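Local coordinates for protein chromatin structure-remodeling complex subunit RSC2 (Saccharomyces cerevisiae, PDB 4BB7) that serves in the ATP-dependent RSC chromatin-remodelling complex, which positions nucleosomes and regulates transcription, and contributes a histone H3-binding BAH domain, at residues A[26-34]-A[45-53]; A[171-179]-A[201-209]. All coordinates share one frame; numbering follows the deposited sequence.

Contact 1: residues A[26-34]-A[45-53]; sequences SYHVGDWAL and IVGQIFRLW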
loop_
_atom_site.group_PDB
_atom_site.type_symbol
_atom_site.label_atom_id
_atom_site.label_comp_id
_atom_site.label_asym_id
_atom_site.label_seq_id
_atom_site.Cartn_x
_atom_site.Cartn_y
_atom_site.Cartn_z
ATOM N N SER A 26 10.105 -20.114 -7.851
ATOM C CA SER A 26 10.319 -19.497 -6.550
ATOM C C SER A 26 10.848 -18.071 -6.673
ATOM O O SER A 26 11.792 -17.805 -7.417
ATOM C CB SER A 26 11.273 -20.344 -5.708
ATOM O OG SER A 26 10.712 -21.615 -5.435
ATOM N N TYR A 27 10.229 -17.159 -5.934
ATOM C CA TYR A 27 10.642 -15.766 -5.918
ATOM C C TYR A 27 11.046 -15.368 -4.502
ATOM O O TYR A 27 10.348 -15.676 -3.538
ATOM C CB TYR A 27 9.507 -14.869 -6.416
ATOM C CG TYR A 27 9.127 -15.106 -7.863
ATOM C CD1 TYR A 27 8.172 -16.057 -8.208
ATOM C CD2 TYR A 27 9.719 -14.375 -8.886
ATOM C CE1 TYR A 27 7.822 -16.275 -9.528
ATOM C CE2 TYR A 27 9.375 -14.586 -10.207
ATOM C CZ TYR A 27 8.426 -15.538 -10.521
ATOM O OH TYR A 27 8.083 -15.751 -11.833
ATOM N N HIS A 28 12.180 -14.689 -4.380
ATOM C CA HIS A 28 12.671 -14.263 -3.079
ATOM C C HIS A 28 13.014 -12.783 -3.092
ATOM O O HIS A 28 13.207 -12.192 -4.150
ATOM C CB HIS A 28 13.907 -15.068 -2.689
ATOM C CG HIS A 28 13.679 -16.546 -2.645
ATOM N ND1 HIS A 28 13.664 -17.330 -3.778
ATOM C CD2 HIS A 28 13.464 -17.384 -1.603
ATOM C CE1 HIS A 28 13.446 -18.588 -3.436
ATOM N NE2 HIS A 28 13.324 -18.648 -2.123
ATOM N N VAL A 29 13.092 -12.184 -1.911
ATOM C CA VAL A 29 13.489 -10.787 -1.807
ATOM C C VAL A 29 14.859 -10.593 -2.448
ATOM O O VAL A 29 15.764 -11.403 -2.253
ATOM C CB VAL A 29 13.526 -10.309 -0.339
ATOM C CG1 VAL A 29 13.947 -8.850 -0.264
ATOM C CG2 VAL A 29 12.169 -10.507 0.311
ATOM N N GLY A 30 15.002 -9.523 -3.219
ATOM C CA GLY A 30 16.255 -9.231 -3.885
ATOM C C GLY A 30 16.267 -9.792 -5.290
ATOM O O GLY A 30 17.223 -9.592 -6.042
ATOM N N ASP A 31 15.192 -10.495 -5.640
ATOM C CA ASP A 31 15.062 -11.118 -6.953
ATOM C C ASP A 31 14.589 -10.137 -8.017
ATOM O O ASP A 31 13.718 -9.304 -7.763
ATOM C CB ASP A 31 14.073 -12.282 -6.886
ATOM C CG ASP A 31 14.720 -13.615 -7.179
ATOM O OD1 ASP A 31 15.859 -13.623 -7.692
ATOM O OD2 ASP A 31 14.083 -14.655 -6.906
ATOM N N TRP A 32 15.161 -10.247 -9.211
ATOM C CA TRP A 32 14.673 -9.492 -10.360
ATOM C C TRP A 32 13.600 -10.305 -11.078
ATOM O O TRP A 32 13.796 -11.485 -11.364
ATOM C CB TRP A 32 15.818 -9.178 -11.324
ATOM C CG TRP A 32 16.923 -8.372 -10.716
ATOM C CD1 TRP A 32 18.095 -8.845 -10.201
ATOM C CD2 TRP A 32 16.965 -6.948 -10.564
ATOM N NE1 TRP A 32 18.866 -7.804 -9.737
ATOM C CE2 TRP A 32 18.193 -6.629 -9.948
ATOM C CE3 TRP A 32 16.084 -5.912 -10.888
ATOM C CZ2 TRP A 32 18.562 -5.317 -9.649
ATOM C CZ3 TRP A 32 16.456 -4.607 -10.592
ATOM C CH2 TRP A 32 17.683 -4.324 -9.979
ATOM N N ALA A 33 12.463 -9.683 -11.370
ATOM C CA ALA A 33 11.388 -10.403 -12.045
ATOM C C ALA A 33 10.531 -9.524 -12.948
ATOM O O ALA A 33 10.713 -8.306 -13.019
ATOM C CB ALA A 33 10.514 -11.134 -11.033
ATOM N N LEU A 34 9.595 -10.168 -13.637
ATOM C CA LEU A 34 8.681 -9.491 -14.540
ATOM C C LEU A 34 7.266 -9.500 -13.960
ATOM O O LEU A 34 6.767 -10.537 -13.509
ATOM C CB LEU A 34 8.691 -10.175 -15.907
ATOM C CG LEU A 34 10.071 -10.493 -16.487
ATOM C CD1 LEU A 34 9.956 -11.410 -17.700
ATOM C CD2 LEU A 34 10.815 -9.213 -16.839
ATOM N N ILE A 45 6.451 -5.219 -16.657
ATOM C CA ILE A 45 7.172 -4.329 -15.766
ATOM C C ILE A 45 8.405 -5.051 -15.258
ATOM O O ILE A 45 8.303 -6.161 -14.742
ATOM C CB ILE A 45 6.324 -3.966 -14.530
ATOM C CG1 ILE A 45 4.961 -3.404 -14.942
ATOM C CG2 ILE A 45 7.071 -2.989 -13.633
ATOM C CD1 ILE A 45 4.024 -3.167 -13.769
ATOM N N VAL A 46 9.571 -4.435 -15.400
ATOM C CA VAL A 46 10.761 -4.991 -14.783
ATOM C C VAL A 46 10.876 -4.454 -13.362
ATOM O O VAL A 46 10.851 -3.243 -13.148
ATOM C CB VAL A 46 12.028 -4.654 -15.572
ATOM C CG1 VAL A 46 13.228 -5.338 -14.941
ATOM C CG2 VAL A 46 11.872 -5.084 -17.021
ATOM N N GLY A 47 10.981 -5.357 -12.394
ATOM C CA GLY A 47 11.065 -4.968 -10.999
ATOM C C GLY A 47 11.932 -5.892 -10.166
ATOM O O GLY A 47 12.298 -6.983 -10.602
ATOM N N GLN A 48 12.273 -5.441 -8.963
ATOM C CA GLN A 48 13.007 -6.266 -8.011
ATOM C C GLN A 48 12.214 -6.391 -6.714
ATOM O O GLN A 48 11.726 -5.395 -6.184
ATOM C CB GLN A 48 14.390 -5.676 -7.728
ATOM C CG GLN A 48 15.205 -6.491 -6.729
ATOM C CD GLN A 48 16.604 -5.946 -6.518
ATOM O OE1 GLN A 48 16.848 -4.748 -6.658
ATOM N NE2 GLN A 48 17.533 -6.830 -6.179
ATOM N N ILE A 49 12.091 -7.612 -6.203
ATOM C CA ILE A 49 11.309 -7.857 -4.995
ATOM C C ILE A 49 11.980 -7.355 -3.709
ATOM O O ILE A 49 13.027 -7.856 -3.305
ATOM C CB ILE A 49 10.979 -9.347 -4.847
ATOM C CG1 ILE A 49 10.213 -9.832 -6.080
ATOM C CG2 ILE A 49 10.175 -9.589 -3.579
ATOM C CD1 ILE A 49 10.078 -11.336 -6.170
ATOM N N PHE A 50 11.365 -6.367 -3.068
ATOM C CA PHE A 50 11.900 -5.818 -1.823
ATOM C C PHE A 50 11.317 -6.479 -0.574
ATOM O O PHE A 50 11.974 -6.526 0.467
ATOM C CB PHE A 50 11.685 -4.305 -1.758
ATOM C CG PHE A 50 12.797 -3.506 -2.369
ATOM C CD1 PHE A 50 13.014 -3.524 -3.741
ATOM C CD2 PHE A 50 13.620 -2.722 -1.573
ATOM C CE1 PHE A 50 14.040 -2.780 -4.306
ATOM C CE2 PHE A 50 14.644 -1.979 -2.130
ATOM C CZ PHE A 50 14.855 -2.008 -3.499
ATOM N N ARG A 51 10.084 -6.970 -0.664
ATOM C CA ARG A 51 9.484 -7.680 0.462
ATOM C C ARG A 51 8.231 -8.458 0.065
ATOM O O ARG A 51 7.587 -8.151 -0.936
ATOM C CB ARG A 51 9.182 -6.721 1.623
ATOM C CG ARG A 51 7.864 -5.988 1.502
ATOM C CD ARG A 51 7.602 -5.109 2.716
ATOM N NE ARG A 51 6.260 -4.531 2.686
ATOM C CZ ARG A 51 5.960 -3.363 2.127
ATOM N NH1 ARG A 51 6.914 -2.640 1.547
ATOM N NH2 ARG A 51 4.708 -2.917 2.144
ATOM N N LEU A 52 7.906 -9.470 0.863
ATOM C CA LEU A 52 6.753 -10.328 0.620
ATOM C C LEU A 52 5.982 -10.522 1.920
ATOM O O LEU A 52 6.566 -10.495 3.003
ATOM C CB LEU A 52 7.209 -11.693 0.101
ATOM C CG LEU A 52 8.085 -11.760 -1.151
ATOM C CD1 LEU A 52 8.971 -13.001 -1.114
ATOM C CD2 LEU A 52 7.243 -11.732 -2.419
ATOM N N TRP A 53 4.672 -10.728 1.815
ATOM C CA TRP A 53 3.848 -10.944 2.997
ATOM C C TRP A 53 2.460 -11.449 2.633
ATOM O O TRP A 53 2.037 -11.363 1.483
ATOM C CB TRP A 53 3.727 -9.655 3.805
ATOM C CG TRP A 53 2.839 -8.634 3.166
ATOM C CD1 TRP A 53 1.505 -8.449 3.391
ATOM C CD2 TRP A 53 3.221 -7.654 2.192
ATOM N NE1 TRP A 53 1.032 -7.414 2.620
ATOM C CE2 TRP A 53 2.065 -6.909 1.875
ATOM C CE3 TRP A 53 4.424 -7.333 1.560
ATOM C CZ2 TRP A 53 2.080 -5.864 0.953
ATOM C CZ3 TRP A 53 4.437 -6.297 0.646
ATOM C CH2 TRP A 53 3.272 -5.574 0.350
#

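Contact 2: residues A[171-179]-A[201-209]; sequences YPSPIRHLL and PLVGAVYMR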
loop_
_atom_site.group_PDB
_atom_site.type_symbol
_atom_site.label_atom_id
_atom_site.label_comp_id
_atom_site.label_asym_id
_atom_site.label_seq_id
_atom_site.Cartn_x
_atom_site.Cartn_y
_atom_site.Cartn_z
ATOM N N TYR A 171 21.268 2.743 -29.200
ATOM C CA TYR A 171 20.194 2.789 -30.184
ATOM C C TYR A 171 19.327 4.023 -29.999
ATOM O O TYR A 171 19.121 4.476 -28.878
ATOM C CB TYR A 171 19.342 1.518 -30.102
ATOM C CG TYR A 171 20.145 0.252 -30.300
ATOM C CD1 TYR A 171 20.966 -0.240 -29.291
ATOM C CD2 TYR A 171 20.094 -0.443 -31.497
ATOM C CE1 TYR A 171 21.712 -1.395 -29.471
ATOM C CE2 TYR A 171 20.832 -1.599 -31.688
ATOM C CZ TYR A 171 21.639 -2.070 -30.674
ATOM O OH TYR A 171 22.371 -3.218 -30.868
ATOM N N PRO A 172 18.818 4.574 -31.110
ATOM C CA PRO A 172 17.969 5.767 -31.073
ATOM C C PRO A 172 16.640 5.478 -30.383
ATOM O O PRO A 172 16.161 4.340 -30.404
ATOM C CB PRO A 172 17.736 6.071 -32.553
ATOM C CG PRO A 172 17.873 4.747 -33.230
ATOM C CD PRO A 172 18.962 4.041 -32.476
ATOM N N SER A 173 16.058 6.509 -29.781
ATOM C CA SER A 173 14.828 6.376 -29.013
ATOM C C SER A 173 13.730 5.673 -29.795
ATOM O O SER A 173 13.520 5.961 -30.973
ATOM C CB SER A 173 14.329 7.749 -28.567
ATOM O OG SER A 173 13.075 7.641 -27.918
ATOM N N PRO A 174 13.017 4.754 -29.130
ATOM C CA PRO A 174 11.896 4.030 -29.731
ATOM C C PRO A 174 10.664 4.923 -29.898
ATOM O O PRO A 174 9.750 4.556 -30.632
ATOM C CB PRO A 174 11.615 2.923 -28.713
ATOM C CG PRO A 174 12.049 3.498 -27.417
ATOM C CD PRO A 174 13.247 4.354 -27.732
ATOM N N ILE A 175 10.642 6.077 -29.233
ATOM C CA ILE A 175 9.510 6.999 -29.350
ATOM C C ILE A 175 9.904 8.325 -29.992
ATOM O O ILE A 175 9.204 9.327 -29.856
ATOM C CB ILE A 175 8.825 7.273 -27.984
ATOM C CG1 ILE A 175 9.824 7.839 -26.972
ATOM C CG2 ILE A 175 8.164 6.004 -27.445
ATOM C CD1 ILE A 175 9.209 8.143 -25.620
ATOM N N ARG A 176 11.027 8.330 -30.697
ATOM C CA ARG A 176 11.455 9.525 -31.411
ATOM C C ARG A 176 10.343 9.996 -32.343
ATOM O O ARG A 176 10.210 11.192 -32.608
ATOM C CB ARG A 176 12.732 9.245 -32.206
ATOM C CG ARG A 176 12.634 8.013 -33.085
ATOM C CD ARG A 176 13.891 7.800 -33.907
ATOM N NE ARG A 176 13.906 6.472 -34.511
ATOM C CZ ARG A 176 14.823 6.053 -35.377
ATOM N NH1 ARG A 176 15.802 6.865 -35.753
ATOM N NH2 ARG A 176 14.753 4.824 -35.875
ATOM N N HIS A 177 9.537 9.049 -32.822
ATOM C CA HIS A 177 8.476 9.355 -33.776
ATOM C C HIS A 177 7.350 10.174 -33.161
ATOM O O HIS A 177 6.413 10.565 -33.855
ATOM C CB HIS A 177 7.912 8.072 -34.392
ATOM C CG HIS A 177 7.062 7.269 -33.456
ATOM N ND1 HIS A 177 7.538 6.758 -32.269
ATOM C CD2 HIS A 177 5.768 6.880 -33.538
ATOM C CE1 HIS A 177 6.574 6.092 -31.658
ATOM N NE2 HIS A 177 5.488 6.151 -32.408
ATOM N N LEU A 178 7.445 10.441 -31.863
ATOM C CA LEU A 178 6.410 11.200 -31.171
ATOM C C LEU A 178 6.787 12.664 -30.982
ATOM O O LEU A 178 6.125 13.388 -30.239
ATOM C CB LEU A 178 6.102 10.573 -29.812
ATOM C CG LEU A 178 5.660 9.112 -29.835
ATOM C CD1 LEU A 178 5.550 8.578 -28.417
ATOM C CD2 LEU A 178 4.346 8.964 -30.588
ATOM N N LEU A 179 7.853 13.099 -31.643
ATOM C CA LEU A 179 8.247 14.502 -31.572
ATOM C C LEU A 179 7.237 15.369 -32.311
ATOM O O LEU A 179 6.998 15.170 -33.501
ATOM C CB LEU A 179 9.643 14.711 -32.161
ATOM C CG LEU A 179 10.209 16.128 -32.007
ATOM C CD1 LEU A 179 10.338 16.494 -30.539
ATOM C CD2 LEU A 179 11.551 16.261 -32.708
ATOM N N PRO A 201 3.835 4.342 -17.095
ATOM C CA PRO A 201 3.152 5.134 -18.123
ATOM C C PRO A 201 2.892 4.321 -19.386
ATOM O O PRO A 201 3.687 3.439 -19.719
ATOM C CB PRO A 201 4.154 6.257 -18.423
ATOM C CG PRO A 201 4.998 6.354 -17.201
ATOM C CD PRO A 201 5.117 4.947 -16.695
ATOM N N LEU A 202 1.791 4.614 -20.074
ATOM C CA LEU A 202 1.492 3.955 -21.341
ATOM C C LEU A 202 2.545 4.315 -22.390
ATOM O O LEU A 202 2.883 3.503 -23.251
ATOM C CB LEU A 202 0.096 4.341 -21.837
ATOM C CG LEU A 202 -0.384 3.654 -23.119
ATOM C CD1 LEU A 202 -0.415 2.138 -22.945
ATOM C CD2 LEU A 202 -1.753 4.173 -23.537
ATOM N N VAL A 203 3.056 5.540 -22.313
ATOM C CA VAL A 203 4.123 5.985 -23.200
ATOM C C VAL A 203 4.679 7.329 -22.740
ATOM O O VAL A 203 3.938 8.183 -22.251
ATOM C CB VAL A 203 3.647 6.094 -24.665
ATOM C CG1 VAL A 203 2.547 7.130 -24.792
ATOM C CG2 VAL A 203 4.816 6.433 -25.586
ATOM N N GLY A 204 5.987 7.505 -22.888
ATOM C CA GLY A 204 6.637 8.741 -22.501
ATOM C C GLY A 204 6.624 9.748 -23.633
ATOM O O GLY A 204 5.941 9.553 -24.638
ATOM N N ALA A 205 7.382 10.828 -23.476
ATOM C CA ALA A 205 7.434 11.873 -24.490
ATOM C C ALA A 205 8.869 12.249 -24.825
ATOM O O ALA A 205 9.795 11.942 -24.070
ATOM C CB ALA A 205 6.661 13.100 -24.031
ATOM N N VAL A 206 9.043 12.918 -25.960
ATOM C CA VAL A 206 10.357 13.396 -26.367
ATOM C C VAL A 206 10.311 14.880 -26.703
ATOM O O VAL A 206 9.296 15.388 -27.178
ATOM C CB VAL A 206 10.898 12.611 -27.574
ATOM C CG1 VAL A 206 11.145 11.160 -27.197
ATOM C CG2 VAL A 206 9.935 12.705 -28.741
ATOM N N TYR A 207 11.415 15.573 -26.446
ATOM C CA TYR A 207 11.510 16.995 -26.738
ATOM C C TYR A 207 12.892 17.369 -27.281
ATOM O O TYR A 207 13.808 16.550 -27.291
ATOM C CB TYR A 207 11.177 17.814 -25.493
ATOM C CG TYR A 207 12.115 17.586 -24.331
ATOM C CD1 TYR A 207 12.051 16.421 -23.582
ATOM C CD2 TYR A 207 13.057 18.542 -23.976
ATOM C CE1 TYR A 207 12.901 16.208 -22.516
ATOM C CE2 TYR A 207 13.911 18.341 -22.908
ATOM C CZ TYR A 207 13.828 17.170 -22.184
ATOM O OH TYR A 207 14.677 16.958 -21.123
ATOM N N MET A 208 13.035 18.612 -27.730
ATOM C CA MET A 208 14.277 19.057 -28.357
ATOM C C MET A 208 15.142 19.876 -27.396
ATOM O O MET A 208 14.635 20.533 -26.489
ATOM C CB MET A 208 13.971 19.864 -29.626
ATOM C CG MET A 208 14.997 19.695 -30.748
ATOM S SD MET A 208 14.523 20.487 -32.306
ATOM C CE MET A 208 13.118 19.491 -32.791
ATOM N N ARG A 209 16.453 19.829 -27.601
ATOM C CA ARG A 209 17.387 20.595 -26.786
ATOM C C ARG A 209 18.662 20.890 -27.568
ATOM O O ARG A 209 19.070 20.103 -28.420
ATOM C CB ARG A 209 17.729 19.834 -25.499
ATOM C CG ARG A 209 16.687 19.954 -24.394
ATOM C CD ARG A 209 16.564 21.394 -23.901
ATOM N NE ARG A 209 15.505 21.554 -22.907
ATOM C CZ ARG A 209 14.231 21.805 -23.200
ATOM N NH1 ARG A 209 13.848 21.923 -24.464
ATOM N NH2 ARG A 209 13.338 21.935 -22.229
HETATM O O HOH W 1 6.251 13.855 -27.223
#

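Contact 1: residues A[26-34]-A[45-53]
G30 meets strand 45-53 with both of its polar backbone atoms. Its N donates to I49 O at 2.6 Å, and its carbonyl oxygen receives the side-chain amide of Q48, NE2 to G30 O being 2.8 Å. This hydrogen bond is nearly straight (167° at the hydrogen), and G30 O lies close to the Q48 amide plane, but the donor stands above the carbonyl plane of G30. Q48 reaches this point because its CG is anti to the backbone N (chi1 180°) and the chain runs extended from there. The bond also fixes the amide over the indole of W32, with the two planes 19° apart and stacked; OE1 of Q48 sits 3.5 Å from W32 CH2, while Q48 CB packs as a CH-pi contact over the face of the six-membered ring. I49 N donates to D31 O (2.8 Å), and A33 and G47 bond to each other in both directions.

The A33-G47 pair belongs to the antiparallel beta hairpin of strands 32-35 and 45-54 within the BAH domain, a member of the SH3 clan; the G30 and D31 bonds continue the pairing into the loop before it. There a type II turn from H28 to D31 places G30 at its third position, where the positive phi suits glycine.

Packing lies around this core. I49 CD1 touches Y27 CB at 3.6 Å, the two side chains crossing at about a right angle, and V29 CG2 approaches L52 CD1 at 4.3 Å. On the side of the sheet that carries W32 and Q48, L34 CD2 meets V46 CG2 at 4.3 Å. On its other edge, toward strand 60-68, strand 45-54 carries a classic beta bulge, F50 and R51 both facing N63. R51 makes a cation-pi contact with W53 of the second subunit, and W53 with R51 of that subunit.

Contact 2: residues A[171-179]-A[201-209]
V206 is the apolar centre of this contact, its two methyls meeting different parts of segment 171-179. V206 CG1 packs on I175 CG1 at 3.6 Å. V206 CG2 instead lies against backbone, 3.6 Å from L179 N and equally close to I175 O. I175 branches to three neighbours: besides CG1 on V206, its CG2 lies 3.9 Å from V203 CG2, and CD1 rests on the main chain of G204. With chi1 at 58°, CG1 takes the crowded position between the backbone N and the carbonyl carbon, which carries CD1 to that glycine. L178 and V203 reach toward each other tip to tip, CD1 to CG2. Farther along, L179 CD2 and M208 CE touch at 3.6 Å, the side chains crossing at about a right angle; the bend of M208 at chi3 (-67°) brings its methyl there.

Segment 171-179 starts on the last residues of strand 166-172 and then turns through a short 3-10 segment at 176-177, whereas 201-209 is largely extended and pairs in parallel, through a short and weakly bonded strand at about 206-207, with strand 75-76. The contact thus lays a turn-rich loop over one strand of this small parallel sheet, and H75 from that sheet touches both I175 and V206.

One water links the two main chains beside the apolar cluster, donating to L178 O (3.1 Å) and accepting from V206 N (3.2 Å).

Other bonds shape the turn itself. S173 OG accepts from I175 N at 3.2 Å, forming an ST turn that overlaps a type I turn from S173 to R176, and the same hydroxyl is hydrogen-bonded to NE2 of H75.

From the N terminus, the chain first passes through contact 1, where 26-34 is followed after only ten residues by 45-53; this closes a short hairpin loop within the BAH domain. Strands 60-68 and 87-96 then extend the sheet beyond 45-54. Much later, 171-179 starts on the last residues of strand 166-172, and a 21-residue stretch without helix or strand brings 201-209 back to close contact 2, beside strand 75-76. The two loops follow in series, neither crossing nor enclosing the other. Their centres lie about 29 Å apart on opposite sides of the chain's centre, although their nearest atoms approach to about 8 Å, and I45 packs on P200, just ahead of 201-209.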